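Local coordinates for extracellular solute-binding protein, family 1 (Bifidobacterium longum subsp. infantis, PDB 6FTH) that probably captures human milk oligosaccharides outside the cell and delivers them to an ABC transporter for uptake, at residues D105-F119 / P133-G145. Sequence-based numbering, arbitrary orientation.
Sequences DLSKDLDKMPNVKQF and PEGHMYALPSSRG
Asp105 and Leu106 grip the backbone of Met137 at both its N and its O. The amide N of Met137 reaches Asp105 OD1 from above the carboxylate plane at 3.0 Å, almost straight at 173°, while the N of Leu106 gives a shorter, more bent bond to Met137 O (2.7 Å). With CG anti to the backbone N (chi1 177°), the Asp105 carboxylate comes beside His136 CA and Met137 N. OD1 also accepts from Ser107 N, closing an Asx turn, and from Ser107 OG at 2.6 Å, so three donors converge on it. The other oxygen, OD2, forms a salt bridge with Lys108 NZ and lies 3.1 Å from His136 ND1, carboxylate and imidazole planes being steeply inclined; with both oxygens held, the carboxylate's rotation is limited.

Apolar contacts continue along the chain. Leu106 CD1 meets Leu140 CD2 at 3.9 Å, the two side chains crossing nearly perpendicularly, and Val116 CG2 reaches the other Leu140 methyl, CD1. Phe119 turns its ring edge to Pro141 O, CE2 to O 3.4 Å, and CE1 touches Ser143 CB; Trp412 stacks on this ring.

An Asx turn thus starts the 3-10 segment 106-112, which sits mainly on loop 135-138, while helix 114-122 packs on strand 140-143, paired antiparallel with 336-337, in one lobe of the type 2 periplasmic-binding-protein fold.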
loop_
_atom_site.group_PDB
_atom_site.type_symbol
_atom_site.label_atom_id
_atom_site.label_comp_id
_atom_site.label_asym_id
_atom_site.label_seq_id
_atom_site.Cartn_x
_atom_site.Cartn_y
_atom_site.Cartn_z
ATOM N N ASP A 105 -25.726 -6.731 -3.265
ATOM C CA ASP A 105 -25.468 -5.746 -2.209
ATOM C C ASP A 105 -25.376 -6.515 -0.899
ATOM O O ASP A 105 -26.392 -6.869 -0.294
ATOM C CB ASP A 105 -26.583 -4.708 -2.170
ATOM C CG ASP A 105 -26.415 -3.684 -1.046
ATOM O OD1 ASP A 105 -25.424 -3.722 -0.284
ATOM O OD2 ASP A 105 -27.318 -2.836 -0.906
ATOM N N LEU A 106 -24.145 -6.791 -0.468
ATOM C CA LEU A 106 -23.900 -7.598 0.717
ATOM C C LEU A 106 -24.301 -6.903 2.009
ATOM O O LEU A 106 -24.422 -7.574 3.039
ATOM C CB LEU A 106 -22.417 -7.972 0.770
ATOM C CG LEU A 106 -21.935 -8.821 -0.402
ATOM C CD1 LEU A 106 -20.409 -8.814 -0.504
ATOM C CD2 LEU A 106 -22.462 -10.253 -0.246
ATOM N N SER A 107 -24.509 -5.584 1.992
ATOM C CA SER A 107 -24.981 -4.918 3.200
ATOM C C SER A 107 -26.336 -5.450 3.652
ATOM O O SER A 107 -26.657 -5.341 4.840
ATOM C CB SER A 107 -25.094 -3.413 2.976
ATOM O OG SER A 107 -26.208 -3.106 2.153
ATOM N N LYS A 108 -27.130 -6.013 2.733
ATOM C CA LYS A 108 -28.431 -6.593 3.055
ATOM C C LYS A 108 -28.322 -8.021 3.565
ATOM O O LYS A 108 -29.335 -8.578 4.002
ATOM C CB LYS A 108 -29.329 -6.621 1.811
ATOM C CG LYS A 108 -29.601 -5.255 1.171
ATOM C CD LYS A 108 -30.297 -4.319 2.144
ATOM C CE LYS A 108 -30.692 -3.004 1.475
ATOM N NZ LYS A 108 -29.494 -2.216 1.046
ATOM N N ASP A 109 -27.128 -8.618 3.517
ATOM C CA ASP A 109 -26.923 -10.032 3.805
ATOM C C ASP A 109 -26.101 -10.261 5.069
ATOM O O ASP A 109 -25.671 -11.394 5.321
ATOM C CB ASP A 109 -26.216 -10.711 2.626
ATOM C CG ASP A 109 -27.053 -10.733 1.367
ATOM O OD1 ASP A 109 -28.295 -10.762 1.492
ATOM O OD2 ASP A 109 -26.477 -10.736 0.255
ATOM N N LEU A 110 -25.872 -9.226 5.878
ATOM C CA LEU A 110 -24.923 -9.375 6.973
ATOM C C LEU A 110 -25.391 -10.355 8.042
ATOM O O LEU A 110 -24.556 -10.920 8.752
ATOM C CB LEU A 110 -24.577 -8.010 7.565
ATOM C CG LEU A 110 -23.544 -7.221 6.748
ATOM C CD1 LEU A 110 -23.516 -5.768 7.200
ATOM C CD2 LEU A 110 -22.167 -7.844 6.889
ATOM N N ASP A 111 -26.696 -10.596 8.172
ATOM C CA ASP A 111 -27.124 -11.537 9.202
ATOM C C ASP A 111 -26.743 -12.966 8.855
ATOM O O ASP A 111 -26.662 -13.810 9.754
ATOM C CB ASP A 111 -28.627 -11.412 9.459
ATOM C CG ASP A 111 -28.990 -10.130 10.187
ATOM O OD1 ASP A 111 -28.121 -9.544 10.889
ATOM O OD2 ASP A 111 -30.161 -9.707 10.059
ATOM N N LYS A 112 -26.500 -13.259 7.582
ATOM C CA LYS A 112 -25.964 -14.557 7.184
ATOM C C LYS A 112 -24.448 -14.612 7.267
ATOM O O LYS A 112 -23.861 -15.660 6.964
ATOM C CB LYS A 112 -26.428 -14.926 5.765
ATOM C CG LYS A 112 -27.948 -15.007 5.635
ATOM C CD LYS A 112 -28.386 -15.582 4.311
ATOM C CE LYS A 112 -29.845 -15.255 4.044
ATOM N NZ LYS A 112 -30.654 -15.328 5.290
ATOM N N MET A 113 -23.804 -13.523 7.688
ATOM C CA MET A 113 -22.345 -13.467 7.806
ATOM C C MET A 113 -21.938 -12.918 9.165
ATOM O O MET A 113 -21.294 -11.870 9.266
ATOM C CB MET A 113 -21.762 -12.612 6.681
ATOM C CG MET A 113 -22.045 -13.171 5.303
ATOM S SD MET A 113 -21.297 -12.197 3.967
ATOM C CE MET A 113 -22.234 -10.673 4.042
ATOM N N PRO A 114 -22.293 -13.610 10.243
ATOM C CA PRO A 114 -21.971 -13.088 11.576
ATOM C C PRO A 114 -20.483 -12.838 11.804
ATOM O O PRO A 114 -20.127 -11.922 12.549
ATOM C CB PRO A 114 -22.556 -14.150 12.525
ATOM C CG PRO A 114 -22.769 -15.356 11.679
ATOM C CD PRO A 114 -23.087 -14.846 10.306
ATOM N N ASN A 115 -19.590 -13.609 11.165
ATOM C CA ASN A 115 -18.165 -13.378 11.390
ATOM C C ASN A 115 -17.720 -12.088 10.707
ATOM O O ASN A 115 -16.770 -11.441 11.156
ATOM C CB ASN A 115 -17.339 -14.562 10.879
ATOM C CG ASN A 115 -17.601 -15.847 11.660
ATOM O OD1 ASN A 115 -17.841 -15.817 12.863
ATOM N ND2 ASN A 115 -17.565 -16.966 10.971
ATOM N N VAL A 116 -18.398 -11.725 9.617
ATOM C CA VAL A 116 -18.159 -10.450 8.948
ATOM C C VAL A 116 -18.728 -9.314 9.778
ATOM O O VAL A 116 -18.122 -8.249 9.892
ATOM C CB VAL A 116 -18.776 -10.457 7.538
ATOM C CG1 VAL A 116 -18.606 -9.089 6.856
ATOM C CG2 VAL A 116 -18.179 -11.559 6.660
ATOM N N LYS A 117 -19.906 -9.512 10.369
ATOM C CA LYS A 117 -20.427 -8.500 11.284
ATOM C C LYS A 117 -19.456 -8.247 12.430
ATOM O O LYS A 117 -19.273 -7.105 12.869
ATOM C CB LYS A 117 -21.784 -8.931 11.848
ATOM C CG LYS A 117 -22.938 -8.743 10.903
ATOM C CD LYS A 117 -24.268 -8.715 11.651
ATOM C CE LYS A 117 -24.589 -10.035 12.291
ATOM N NZ LYS A 117 -25.994 -9.975 12.839
ATOM N N GLN A 118 -18.842 -9.307 12.955
ATOM C CA GLN A 118 -17.894 -9.141 14.047
ATOM C C GLN A 118 -16.657 -8.384 13.577
ATOM O O GLN A 118 -16.146 -7.500 14.281
ATOM C CB GLN A 118 -17.519 -10.512 14.612
ATOM C CG GLN A 118 -16.683 -10.444 15.836
ATOM C CD GLN A 118 -17.464 -9.951 17.023
ATOM O OE1 GLN A 118 -18.688 -10.104 17.073
ATOM N NE2 GLN A 118 -16.777 -9.349 17.974
ATOM N N PHE A 119 -16.171 -8.715 12.377
ATOM C CA PHE A 119 -15.090 -7.946 11.765
ATOM C C PHE A 119 -15.432 -6.458 11.775
ATOM O O PHE A 119 -14.648 -5.631 12.254
ATOM C CB PHE A 119 -14.885 -8.502 10.342
ATOM C CG PHE A 119 -13.834 -7.799 9.482
ATOM C CD1 PHE A 119 -12.840 -6.991 9.997
ATOM C CD2 PHE A 119 -13.890 -7.978 8.104
ATOM C CE1 PHE A 119 -11.913 -6.379 9.161
ATOM C CE2 PHE A 119 -12.953 -7.388 7.268
ATOM C CZ PHE A 119 -11.972 -6.586 7.800
ATOM N N PRO A 133 -21.810 5.951 0.439
ATOM C CA PRO A 133 -22.604 6.761 1.374
ATOM C C PRO A 133 -24.079 6.421 1.342
ATOM O O PRO A 133 -24.773 6.660 2.339
ATOM C CB PRO A 133 -22.333 8.209 0.925
ATOM C CG PRO A 133 -21.136 8.121 0.015
ATOM C CD PRO A 133 -21.249 6.778 -0.640
ATOM N N GLU A 134 -24.573 5.847 0.241
ATOM C CA GLU A 134 -25.931 5.321 0.210
ATOM C C GLU A 134 -26.063 3.991 0.941
ATOM O O GLU A 134 -27.184 3.501 1.112
ATOM C CB GLU A 134 -26.429 5.181 -1.232
ATOM C CG GLU A 134 -27.121 6.441 -1.777
ATOM C CD GLU A 134 -28.266 6.923 -0.883
ATOM O OE1 GLU A 134 -28.007 7.763 0.010
ATOM O OE2 GLU A 134 -29.413 6.448 -1.061
ATOM N N GLY A 135 -24.956 3.404 1.382
ATOM C CA GLY A 135 -25.008 2.244 2.233
ATOM C C GLY A 135 -24.847 0.929 1.513
ATOM O O GLY A 135 -24.883 -0.118 2.173
ATOM N N HIS A 136 -24.672 0.935 0.195
ATOM C CA HIS A 136 -24.461 -0.318 -0.513
ATOM C C HIS A 136 -23.022 -0.784 -0.333
ATOM O O HIS A 136 -22.094 0.017 -0.223
ATOM C CB HIS A 136 -24.749 -0.168 -2.007
ATOM C CG HIS A 136 -26.113 0.366 -2.306
ATOM N ND1 HIS A 136 -27.180 0.201 -1.447
ATOM C CD2 HIS A 136 -26.581 1.082 -3.355
ATOM C CE1 HIS A 136 -28.247 0.790 -1.956
ATOM N NE2 HIS A 136 -27.913 1.327 -3.116
ATOM N N MET A 137 -22.850 -2.101 -0.275
ATOM C CA MET A 137 -21.532 -2.711 -0.164
ATOM C C MET A 137 -21.499 -3.910 -1.098
ATOM O O MET A 137 -22.168 -4.921 -0.842
ATOM C CB MET A 137 -21.244 -3.144 1.269
ATOM C CG MET A 137 -19.927 -3.869 1.429
ATOM S SD MET A 137 -19.631 -4.322 3.154
ATOM C CE MET A 137 -20.943 -5.544 3.436
ATOM N N TYR A 138 -20.695 -3.816 -2.144
ATOM C CA TYR A 138 -20.589 -4.879 -3.139
ATOM C C TYR A 138 -19.305 -5.685 -3.021
ATOM O O TYR A 138 -19.104 -6.640 -3.792
ATOM C CB TYR A 138 -20.693 -4.298 -4.554
ATOM C CG TYR A 138 -21.978 -3.548 -4.757
ATOM C CD1 TYR A 138 -23.174 -4.228 -4.910
ATOM C CD2 TYR A 138 -21.995 -2.159 -4.777
ATOM C CE1 TYR A 138 -24.364 -3.555 -5.078
ATOM C CE2 TYR A 138 -23.189 -1.466 -4.956
ATOM C CZ TYR A 138 -24.367 -2.177 -5.102
ATOM O OH TYR A 138 -25.557 -1.511 -5.273
ATOM N N ALA A 139 -18.435 -5.325 -2.089
ATOM C CA ALA A 139 -17.178 -6.020 -1.877
ATOM C C ALA A 139 -16.930 -6.078 -0.383
ATOM O O ALA A 139 -17.305 -5.156 0.350
ATOM C CB ALA A 139 -16.015 -5.278 -2.532
ATOM N N LEU A 140 -16.342 -7.179 0.066
ATOM C CA LEU A 140 -15.867 -7.220 1.439
ATOM C C LEU A 140 -14.387 -6.877 1.492
ATOM O O LEU A 140 -13.627 -7.250 0.590
ATOM C CB LEU A 140 -16.029 -8.611 2.062
ATOM C CG LEU A 140 -17.441 -9.203 2.085
ATOM C CD1 LEU A 140 -17.466 -10.548 2.792
ATOM C CD2 LEU A 140 -18.409 -8.244 2.782
ATOM N N PRO A 141 -13.953 -6.175 2.527
ATOM C CA PRO A 141 -12.523 -5.945 2.720
ATOM C C PRO A 141 -11.870 -7.110 3.456
ATOM O O PRO A 141 -12.535 -8.031 3.929
ATOM C CB PRO A 141 -12.519 -4.697 3.610
ATOM C CG PRO A 141 -13.735 -4.882 4.465
ATOM C CD PRO A 141 -14.756 -5.578 3.614
ATOM N N SER A 142 -10.542 -7.039 3.561
ATOM C CA SER A 142 -9.779 -7.921 4.441
ATOM C C SER A 142 -8.961 -7.085 5.418
ATOM O O SER A 142 -8.725 -5.893 5.189
ATOM C CB SER A 142 -8.795 -8.783 3.634
ATOM O OG SER A 142 -7.918 -7.949 2.866
ATOM N N SER A 143 -8.510 -7.735 6.502
ATOM C CA SER A 143 -7.545 -7.152 7.433
ATOM C C SER A 143 -6.495 -8.185 7.790
ATOM O O SER A 143 -6.833 -9.247 8.317
ATOM C CB SER A 143 -8.224 -6.681 8.722
ATOM O OG SER A 143 -7.277 -6.555 9.775
ATOM N N ARG A 144 -5.225 -7.869 7.545
ATOM C CA ARG A 144 -4.130 -8.716 7.999
ATOM C C ARG A 144 -3.664 -8.378 9.406
ATOM O O ARG A 144 -2.649 -8.917 9.867
ATOM C CB ARG A 144 -2.950 -8.738 7.009
ATOM C CG ARG A 144 -2.420 -7.398 6.558
ATOM C CD ARG A 144 -1.127 -7.569 5.738
ATOM N NE ARG A 144 -0.808 -6.352 5.013
ATOM C CZ ARG A 144 0.194 -6.235 4.154
ATOM N NH1 ARG A 144 1.022 -7.251 3.956
ATOM N NH2 ARG A 144 0.372 -5.095 3.494
ATOM N N GLY A 145 -4.383 -7.502 10.102
ATOM C CA GLY A 145 -4.228 -7.402 11.539
ATOM C C GLY A 145 -3.383 -6.233 11.991
ATOM O O GLY A 145 -2.757 -5.516 11.211
#